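PDB 4RNL: possible galactose mutarotase from Streptomyces platensis subsp. rosaceus, which is a possible galactose mutarotase of the aldose 1-epimerase family and probably interconverts the alpha and beta anomers of a sugar. Local coordinates for residues A[125-128]-A[133-136]; A[229-234]-A[243-248]. All coordinates share one frame; numbering follows the deposited sequence.

Contact 1 (A[125-128]-A[133-136]); sequences DARE and VQLH
Arg127 and Gln134 face each other as a hydrogen-bonded pair of antiparallel strands, and their side chains run alongside one another in the same direction. Arg127 NH2 approaches Gln134 OE1 to 2.9 Å, but the bond is weak, its N-H...O angle being 123°, and the guanidinium and amide planes stand 87° apart. A water bridges the pair: it lies in the guanidinium plane, accepts from Arg127 NE and donates to Gln134 OE1, which it meets at 2.6 Å. Arg127 reaches this position because CG sits between the backbone N and the carbonyl carbon (chi1 66°), from where the chain extends as far as NE.

Beneath these side chains the backbones are joined both ways, Gln134 N to Arg127 O at 2.9 Å and Arg127 N to Gln134 O at 3.0 Å. Asp125 and His136 form the second hydrogen-bonded pair, with His136 N giving the shorter bond, 2.8 Å to Asp125 O. Their side chains share the face of Arg127 and Gln134 and are linked through another water, which donates to Asp125 OD2 and lies in the imidazole plane beside His136 ND1.

On the other face Ala126 CB packs against the methyl Leu135 CD2 at 3.5 Å and, less closely, against Val133 CG2 at 3.9 Å. Trp25 of strand 21-28 touches both Ala126 and Val133, so this face is turned toward another sheet.

The second shell comes from strand 150-159: Thr155 OG1 bonds Gln134 NE2, fixing the far end of the amide, and Asp151 OD1 holds His136 NE2. The alternating pairs are those of an antiparallel beta hairpin, here forming the border of the large sheet in a galactose mutarotase-type beta-sandwich.

Contact 2 (A[229-234]-A[243-248]); sequences FDFRAA and HNFALD. With PO4 (phosphate ion), chain G.
Beside the place where Phe245 meets the carbonyl of Phe229, Asp230 OD1 is gripped twice by Arg232, from opposite faces of the carboxylate: the backbone N at 3.0 Å closes an Asx turn, and NE gives a straight bond. NH2 adds a salt bridge to Asp230 OD2 at 2.8 Å, so the guanidinium holds the carboxylate side-on with two nitrogens. The bend at chi3 (-59°) folds the arginine back onto Asp230. Its NH1 and NH2 remain directed at a phosphate, probably from the crystallisation liquor, which Thr225 also binds.

Across the contact the rings carry the packing. Phe229 turns its edge to the face of His243: CE1 stands 3.4 Å above the imidazole plane, over its centre, with ring centroids 4.7 Å apart and planes at 55°. Tyr207 stacks on Phe229 as well. An alanine in place of His243 would probably leave the CE1 edge of Phe229 without its aromatic face and open a gap beside that ring.

Phe245 offers its edge to the carbonyl of Phe229, whose O lies in the ring plane, 3.2 Å from CE2, an approach suited to a polarised ring C-H. The CZ end of Phe245 also meets Phe231 CD2 at 4.0 Å, the two planes steeply inclined (76°). Leu202 and Leu281 touch both of these phenylalanines, and Tyr241 meets the Phe231 ring edge-to-face.

The result is an aromatic cluster pinning an Asx-turn loop to strand 242-246, within the beta-sandwich fold of the galactose mutarotase clan.

In the fold
Contacts 1 and 2 follow one another along the chain and lie on opposite sides of its centre, with their own centres 34 Å apart and their nearest atoms about 23 Å apart, so neither touches the other. The fold nevertheless connects them. Strand 125-129 of contact 1 is one outermost strand of the large antiparallel sheet, and the loop holding 229-234 leads into strand 235-236, the outermost strand at its other border. Segment 243-248 instead lies on an inner strand of a second antiparallel sheet. The phosphate belongs to contact 2 alone; being a probable crystallisation component, it gives no firm evidence for where a sugar would bind.

Contact 1 (A[125-128]-A[133-136])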
loop_
_atom_site.group_PDB
_atom_site.type_symbol
_atom_site.label_atom_id
_atom_site.label_comp_id
_atom_site.label_asym_id
_atom_site.label_seq_id
_atom_site.Cartn_x
_atom_site.Cartn_y
_atom_site.Cartn_z
ATOM N N ASP A 125 -3.410 17.054 -5.719
ATOM C CA ASP A 125 -2.561 18.247 -5.805
ATOM C C ASP A 125 -1.212 17.885 -5.214
ATOM O O ASP A 125 -1.146 17.128 -4.255
ATOM C CB ASP A 125 -3.151 19.407 -4.989
ATOM C CG ASP A 125 -4.411 19.977 -5.598
ATOM O OD1 ASP A 125 -4.636 19.774 -6.807
ATOM O OD2 ASP A 125 -5.171 20.643 -4.860
ATOM N N ALA A 126 -0.136 18.416 -5.780
ATOM C CA ALA A 126 1.188 18.083 -5.284
ATOM C C ALA A 126 2.014 19.336 -5.044
ATOM O O ALA A 126 1.903 20.319 -5.780
ATOM C CB ALA A 126 1.916 17.165 -6.279
ATOM N N ARG A 127 2.871 19.293 -4.028
ATOM C CA ARG A 127 3.878 20.342 -3.877
ATOM C C ARG A 127 5.168 19.789 -3.294
ATOM O O ARG A 127 5.153 18.806 -2.541
ATOM C CB ARG A 127 3.363 21.495 -3.022
ATOM C CG ARG A 127 3.105 21.117 -1.584
ATOM C CD ARG A 127 2.671 22.325 -0.761
ATOM N NE ARG A 127 2.401 21.956 0.629
ATOM C CZ ARG A 127 3.257 22.132 1.634
ATOM N NH1 ARG A 127 4.442 22.688 1.409
ATOM N NH2 ARG A 127 2.927 21.760 2.867
ATOM N N GLU A 128 6.282 20.426 -3.640
ATOM C CA GLU A 128 7.577 19.979 -3.139
ATOM C C GLU A 128 7.707 20.275 -1.646
ATOM O O GLU A 128 7.297 21.341 -1.170
ATOM C CB GLU A 128 8.716 20.653 -3.917
ATOM C CG GLU A 128 10.112 20.152 -3.552
ATOM C CD GLU A 128 11.157 20.652 -4.534
ATOM O OE1 GLU A 128 10.765 21.347 -5.493
ATOM O OE2 GLU A 128 12.360 20.359 -4.348
ATOM N N VAL A 133 7.767 14.962 -1.910
ATOM C CA VAL A 133 6.544 15.558 -2.424
ATOM C C VAL A 133 5.369 15.268 -1.485
ATOM O O VAL A 133 5.250 14.162 -0.921
ATOM C CB VAL A 133 6.251 15.070 -3.870
ATOM C CG1 VAL A 133 6.136 13.529 -3.917
ATOM C CG2 VAL A 133 4.982 15.713 -4.418
ATOM N N GLN A 134 4.526 16.278 -1.284
ATOM C CA GLN A 134 3.305 16.115 -0.501
ATOM C C GLN A 134 2.085 16.189 -1.409
ATOM O O GLN A 134 1.905 17.172 -2.135
ATOM C CB GLN A 134 3.226 17.199 0.581
ATOM C CG GLN A 134 1.977 17.145 1.465
ATOM C CD GLN A 134 2.048 18.140 2.611
ATOM O OE1 GLN A 134 1.529 19.250 2.517
ATOM N NE2 GLN A 134 2.710 17.752 3.696
ATOM N N LEU A 135 1.259 15.142 -1.376
ATOM C CA LEU A 135 -0.001 15.121 -2.116
ATOM C C LEU A 135 -1.136 15.559 -1.200
ATOM O O LEU A 135 -1.156 15.226 -0.014
ATOM C CB LEU A 135 -0.288 13.715 -2.650
ATOM C CG LEU A 135 0.808 13.162 -3.556
ATOM C CD1 LEU A 135 0.359 11.869 -4.191
ATOM C CD2 LEU A 135 1.181 14.169 -4.615
ATOM N N HIS A 136 -2.085 16.305 -1.749
ATOM C CA HIS A 136 -3.191 16.828 -0.948
ATOM C C HIS A 136 -4.484 16.757 -1.734
ATOM O O HIS A 136 -4.524 17.153 -2.892
ATOM C CB HIS A 136 -2.918 18.281 -0.559
ATOM C CG HIS A 136 -4.061 18.941 0.151
ATOM N ND1 HIS A 136 -4.519 20.197 -0.179
ATOM C CD2 HIS A 136 -4.835 18.517 1.182
ATOM C CE1 HIS A 136 -5.529 20.521 0.612
ATOM N NE2 HIS A 136 -5.736 19.519 1.450
HETATM O O HOH W 1 -3.749 21.693 -2.480
HETATM O O HOH W 2 0.005 20.197 0.676
#

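Contact 2 (A[229-234]-A[243-248])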
loop_
_atom_site.group_PDB
_atom_site.type_symbol
_atom_site.label_atom_id
_atom_site.label_comp_id
_atom_site.label_asym_id
_atom_site.label_seq_id
_atom_site.Cartn_x
_atom_site.Cartn_y
_atom_site.Cartn_z
ATOM N N PHE A 229 0.621 -19.684 8.099
ATOM C CA PHE A 229 0.753 -18.232 8.262
ATOM C C PHE A 229 1.850 -17.847 9.255
ATOM O O PHE A 229 2.010 -16.676 9.593
ATOM C CB PHE A 229 -0.595 -17.620 8.663
ATOM C CG PHE A 229 -1.712 -18.008 7.736
ATOM C CD1 PHE A 229 -1.892 -17.337 6.531
ATOM C CD2 PHE A 229 -2.555 -19.065 8.048
ATOM C CE1 PHE A 229 -2.914 -17.698 5.664
ATOM C CE2 PHE A 229 -3.583 -19.438 7.185
ATOM C CZ PHE A 229 -3.761 -18.754 5.990
ATOM N N ASP A 230 2.613 -18.833 9.714
ATOM C CA ASP A 230 3.703 -18.560 10.650
ATOM C C ASP A 230 4.940 -18.023 9.924
ATOM O O ASP A 230 5.659 -18.779 9.257
ATOM C CB ASP A 230 4.059 -19.821 11.456
ATOM C CG ASP A 230 4.948 -19.529 12.660
ATOM O OD1 ASP A 230 5.445 -18.386 12.783
ATOM O OD2 ASP A 230 5.164 -20.451 13.490
ATOM N N PHE A 231 5.170 -16.717 10.052
ATOM C CA PHE A 231 6.357 -16.045 9.503
ATOM C C PHE A 231 7.194 -15.448 10.627
ATOM O O PHE A 231 7.953 -14.496 10.413
ATOM C CB PHE A 231 5.966 -14.913 8.529
ATOM C CG PHE A 231 5.489 -15.393 7.177
ATOM C CD1 PHE A 231 6.402 -15.695 6.169
ATOM C CD2 PHE A 231 4.127 -15.494 6.892
ATOM C CE1 PHE A 231 5.969 -16.124 4.914
ATOM C CE2 PHE A 231 3.683 -15.925 5.639
ATOM C CZ PHE A 231 4.605 -16.238 4.644
ATOM N N ARG A 232 7.060 -15.993 11.834
ATOM C CA ARG A 232 7.780 -15.429 12.971
ATOM C C ARG A 232 9.292 -15.603 12.806
ATOM O O ARG A 232 10.072 -14.773 13.282
ATOM C CB ARG A 232 7.281 -16.035 14.279
ATOM C CG ARG A 232 5.871 -15.541 14.689
ATOM C CD ARG A 232 5.363 -16.298 15.910
ATOM N NE ARG A 232 5.304 -17.736 15.644
ATOM C CZ ARG A 232 5.207 -18.673 16.583
ATOM N NH1 ARG A 232 5.152 -18.336 17.864
ATOM N NH2 ARG A 232 5.170 -19.952 16.239
ATOM N N ALA A 233 9.688 -16.677 12.123
ATOM C CA ALA A 233 11.076 -16.877 11.688
ATOM C C ALA A 233 11.145 -16.730 10.171
ATOM O O ALA A 233 10.276 -17.245 9.465
ATOM C CB ALA A 233 11.571 -18.256 12.104
ATOM N N ALA A 234 12.172 -16.041 9.665
ATOM C CA ALA A 234 12.279 -15.773 8.227
ATOM C C ALA A 234 12.206 -17.053 7.423
ATOM O O ALA A 234 12.878 -18.019 7.751
ATOM C CB ALA A 234 13.575 -15.053 7.917
ATOM N N HIS A 243 -4.020 -12.169 3.029
ATOM C CA HIS A 243 -4.404 -12.263 4.435
ATOM C C HIS A 243 -3.816 -11.134 5.252
ATOM O O HIS A 243 -2.698 -10.685 4.993
ATOM C CB HIS A 243 -3.918 -13.589 5.014
ATOM C CG HIS A 243 -4.598 -14.782 4.421
ATOM N ND1 HIS A 243 -4.226 -15.315 3.205
ATOM C CD2 HIS A 243 -5.640 -15.523 4.859
ATOM C CE1 HIS A 243 -5.000 -16.352 2.930
ATOM N NE2 HIS A 243 -5.864 -16.503 3.921
ATOM N N ASN A 244 -4.586 -10.680 6.239
ATOM C CA ASN A 244 -4.133 -9.683 7.192
ATOM C C ASN A 244 -3.467 -10.355 8.385
ATOM O O ASN A 244 -4.003 -11.317 8.948
ATOM C CB ASN A 244 -5.330 -8.850 7.682
ATOM C CG ASN A 244 -4.962 -7.900 8.814
ATOM O OD1 ASN A 244 -4.385 -6.833 8.582
ATOM N ND2 ASN A 244 -5.316 -8.274 10.045
ATOM N N PHE A 245 -2.303 -9.838 8.768
ATOM C CA PHE A 245 -1.624 -10.262 9.989
ATOM C C PHE A 245 -1.826 -9.222 11.094
ATOM O O PHE A 245 -1.754 -8.023 10.846
ATOM C CB PHE A 245 -0.128 -10.480 9.701
ATOM C CG PHE A 245 0.135 -11.657 8.805
ATOM C CD1 PHE A 245 -0.017 -11.545 7.427
ATOM C CD2 PHE A 245 0.469 -12.892 9.346
ATOM C CE1 PHE A 245 0.188 -12.632 6.596
ATOM C CE2 PHE A 245 0.681 -13.988 8.520
ATOM C CZ PHE A 245 0.535 -13.865 7.152
ATOM N N ALA A 246 -2.099 -9.692 12.310
ATOM C CA ALA A 246 -2.198 -8.814 13.470
ATOM C C ALA A 246 -0.792 -8.608 14.028
ATOM O O ALA A 246 -0.230 -9.488 14.684
ATOM C CB ALA A 246 -3.121 -9.437 14.529
ATOM N N LEU A 247 -0.216 -7.448 13.753
ATOM C CA LEU A 247 1.154 -7.173 14.160
ATOM C C LEU A 247 1.273 -7.103 15.669
ATOM O O LEU A 247 0.423 -6.510 16.339
ATOM C CB LEU A 247 1.613 -5.850 13.536
ATOM C CG LEU A 247 1.508 -5.862 12.013
ATOM C CD1 LEU A 247 1.897 -4.504 11.431
ATOM C CD2 LEU A 247 2.401 -6.959 11.451
ATOM N N ASP A 248 2.321 -7.714 16.215
ATOM C CA ASP A 248 2.541 -7.658 17.660
ATOM C C ASP A 248 2.679 -6.205 18.121
ATOM O O ASP A 248 3.397 -5.414 17.505
ATOM C CB ASP A 248 3.786 -8.466 18.050
ATOM C CG ASP A 248 3.659 -9.944 17.688
ATOM O OD1 ASP A 248 2.516 -10.444 17.570
ATOM O OD2 ASP A 248 4.702 -10.608 17.529
HETATM P P PO4 G . 5.125 -21.820 19.514
HETATM O O1 PO4 G . 4.452 -22.840 20.396
HETATM O O2 PO4 G . 4.830 -22.129 18.068
HETATM O O3 PO4 G . 4.629 -20.435 19.862
HETATM O O4 PO4 G . 6.620 -21.906 19.718
#